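Local atomic coordinates of beta-lactamase (Klebsiella pneumoniae, PDB entry 6M5P), a protein that probably hydrolyses beta-lactam antibiotics to substituted beta-amino acids, as a member of the class C beta-lactamase family, and is associated with antibiotic resistance. Residues A[279-284]-A[317-322]. The protein carries 1 engineered substitution. Numbering follows the deposited sequence.
With MER ((4R,5S)-3-{[(3S,5S)-5-(dimethylcarbamoyl)pyrrolidin-3-yl]sulfanyl}-5-[(2S,3R)-3-hydroxy-1-oxobutan-2-yl]-4-methyl-4,5-d ihydro-1H-pyrrole-2-carboxylic acid), chain B.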
# COMPACT_ATOMS: atom_id res chain seq x y z
N TRP A 279 5.17 4.12 2.44
CA TRP A 279 4.89 5.00 1.30
C TRP A 279 6.20 5.51 0.69
O TRP A 279 7.22 5.63 1.36
CB TRP A 279 4.07 6.21 1.74
CG TRP A 279 2.69 5.91 2.24
CD1 TRP A 279 2.27 5.92 3.55
CD2 TRP A 279 1.55 5.57 1.45
NE1 TRP A 279 0.93 5.61 3.62
CE2 TRP A 279 0.46 5.40 2.35
CE3 TRP A 279 1.33 5.41 0.08
CZ2 TRP A 279 -0.82 5.06 1.91
CZ3 TRP A 279 0.06 5.07 -0.36
CH2 TRP A 279 -1.00 4.90 0.56
N GLU A 280 6.14 5.84 -0.60
CA GLU A 280 7.23 6.49 -1.33
C GLU A 280 6.72 7.81 -1.88
O GLU A 280 5.54 7.93 -2.22
CB GLU A 280 7.67 5.63 -2.54
CG GLU A 280 8.05 4.21 -2.21
CD GLU A 280 8.59 3.46 -3.42
OE1 GLU A 280 8.61 4.05 -4.52
OE2 GLU A 280 8.98 2.29 -3.26
N GLN A 281 7.60 8.80 -1.99
CA GLN A 281 7.16 10.10 -2.49
C GLN A 281 8.23 10.75 -3.35
O GLN A 281 9.42 10.44 -3.25
CB GLN A 281 6.71 11.04 -1.38
CG GLN A 281 7.84 11.54 -0.53
CD GLN A 281 7.35 12.35 0.67
OE1 GLN A 281 6.30 12.07 1.25
NE2 GLN A 281 8.12 13.37 1.06
N LEU A 282 7.78 11.68 -4.20
CA LEU A 282 8.58 12.54 -5.05
C LEU A 282 8.09 13.97 -4.87
O LEU A 282 6.93 14.20 -4.53
CB LEU A 282 8.40 12.16 -6.52
CG LEU A 282 9.04 10.87 -7.05
CD1 LEU A 282 8.63 10.62 -8.48
CD2 LEU A 282 10.54 10.97 -6.97
N PRO A 283 8.96 14.97 -5.07
CA PRO A 283 8.47 16.36 -5.07
C PRO A 283 7.45 16.58 -6.18
O PRO A 283 7.58 16.05 -7.28
CB PRO A 283 9.75 17.18 -5.29
CG PRO A 283 10.80 16.20 -5.74
CD PRO A 283 10.43 14.89 -5.12
N TYR A 284 6.42 17.38 -5.87
CA TYR A 284 5.39 17.74 -6.82
C TYR A 284 5.55 19.21 -7.20
O TYR A 284 5.79 20.04 -6.32
CB TYR A 284 4.00 17.52 -6.21
CG TYR A 284 2.88 17.96 -7.10
CD1 TYR A 284 2.41 19.27 -7.08
CD2 TYR A 284 2.28 17.07 -7.99
CE1 TYR A 284 1.39 19.68 -7.90
CE2 TYR A 284 1.25 17.48 -8.82
CZ TYR A 284 0.82 18.78 -8.77
OH TYR A 284 -0.21 19.20 -9.59
N VAL A 317 3.96 17.18 -2.53
CA VAL A 317 4.60 15.93 -2.91
C VAL A 317 3.58 15.02 -3.56
O VAL A 317 2.37 15.14 -3.32
CB VAL A 317 5.24 15.19 -1.70
CG1 VAL A 317 6.51 15.91 -1.21
CG2 VAL A 317 4.25 15.02 -0.58
N TRP A 318 4.09 14.10 -4.38
CA TRP A 318 3.34 13.00 -4.96
C TRP A 318 3.66 11.78 -4.11
O TRP A 318 4.80 11.32 -4.09
CB TRP A 318 3.82 12.80 -6.39
CG TRP A 318 3.33 11.59 -7.13
CD1 TRP A 318 3.77 10.30 -7.00
CD2 TRP A 318 2.35 11.57 -8.17
NE1 TRP A 318 3.11 9.48 -7.88
CE2 TRP A 318 2.23 10.23 -8.61
CE3 TRP A 318 1.56 12.55 -8.77
CZ2 TRP A 318 1.35 9.86 -9.62
CZ3 TRP A 318 0.68 12.17 -9.77
CH2 TRP A 318 0.58 10.84 -10.18
N ILE A 319 2.67 11.28 -3.37
CA ILE A 319 2.85 10.12 -2.50
C ILE A 319 2.20 8.92 -3.18
O ILE A 319 1.08 9.03 -3.69
CB ILE A 319 2.24 10.37 -1.11
CG1 ILE A 319 2.84 11.63 -0.49
CG2 ILE A 319 2.46 9.16 -0.22
CD1 ILE A 319 2.21 12.02 0.82
N ASN A 320 2.89 7.78 -3.20
CA ASN A 320 2.34 6.67 -3.97
C ASN A 320 2.83 5.32 -3.46
O ASN A 320 3.79 5.22 -2.69
CB ASN A 320 2.55 6.86 -5.49
CG ASN A 320 4.01 6.68 -5.95
OD1 ASN A 320 4.96 6.61 -5.13
ND2 ASN A 320 4.19 6.62 -7.25
N LYS A 321 2.14 4.28 -3.92
CA LYS A 321 2.52 2.91 -3.61
C LYS A 321 1.92 2.00 -4.66
O LYS A 321 0.73 2.12 -4.98
CB LYS A 321 2.00 2.52 -2.22
CG LYS A 321 2.44 1.14 -1.76
CD LYS A 321 3.82 1.20 -1.19
CE LYS A 321 4.41 -0.19 -1.09
NZ LYS A 321 4.92 -0.66 -2.40
N THR A 322 2.73 1.09 -5.21
CA THR A 322 2.23 0.02 -6.05
C THR A 322 2.11 -1.26 -5.24
O THR A 322 2.75 -1.43 -4.20
CB THR A 322 3.16 -0.27 -7.24
OG1 THR A 322 4.43 -0.69 -6.74
CG2 THR A 322 3.32 0.94 -8.12
C1 MER B . 4.51 -6.23 -4.17
C2 MER B . 7.26 -5.04 -4.56
C3 MER B . 5.30 -7.59 -3.84
C4 MER B . 6.68 -7.21 -3.70
C5 MER B . 7.16 -5.02 -3.06
O6 MER B . 3.37 -6.05 -4.43
C7 MER B . 4.94 -8.41 -2.57
O8 MER B . 5.60 -9.63 -2.70
C9 MER B . 3.42 -8.67 -2.42
N10 MER B . 6.89 -6.24 -2.53
C11 MER B . 6.99 -3.78 -2.25
O12 MER B . 6.30 -2.84 -2.68
O13 MER B . 7.55 -3.67 -1.12
S14 MER B . 8.57 -3.89 -5.19
C15 MER B . 8.08 -2.33 -5.80
C16 MER B . 7.07 -1.42 -5.00
C17 MER B . 7.20 -0.29 -5.73
C18 MER B . 7.32 -6.37 -4.93
N19 MER B . 8.82 -0.08 -5.79
C20 MER B . 6.71 -6.72 -6.33
C21 MER B . 9.32 -1.33 -5.90
C22 MER B . 6.40 0.96 -5.32
N23 MER B . 6.08 1.94 -6.41
O24 MER B . 5.99 1.21 -4.24
C25 MER B . 6.58 1.63 -7.75
C26 MER B . 5.33 3.15 -6.14
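Glu280 and Leu282 pair with Asn320 and Trp318 in two antiparallel hydrogen-bonded pairs, the strands 280-283 and 317-322 running at 160° to each other. Each pair is closed by two backbone hydrogen bonds; in the first, Asn320 N reaches Glu280 O at 2.8 Å and Glu280 N reaches Asn320 O at a longer 3.2 Å. Between them, Gln281 and Ile319 form a non-hydrogen-bonded pair whose side chains lie side by side, Gln281 CB being 4.0 Å from Ile319 CG1. On that same face the CG2 branch of Ile319 reaches Trp279 CB at 3.9 Å, the two side chains crossing at about a right angle. With CG anti to its carbonyl carbon (chi1 -65°), the Trp279 indole lies across the neighbouring strand, where CZ3 comes within 3.7 Å of Lys321 CB and the backbone carbonyl of Asn320 sits at the ring edge. Phe334 meets this indole edge-to-face. Both strands belong to the large antiparallel sheet of the class C fold, and Lys321 and Thr322 begin its Lys-Thr-Gly motif beside the active site. Bends at chi2 (82°) and chi4 help bring Lys321 NZ to the bound ligand: it donates hydrogen bonds to the carboxylate oxygen MER O12 at 2.6 Å and to the amide oxygen MER O24 at 2.8 Å. A third, to Thr322 O, ties the amine back to its own strand, while Glu280 OE2 accepts a weak hydrogen bond from MER N19.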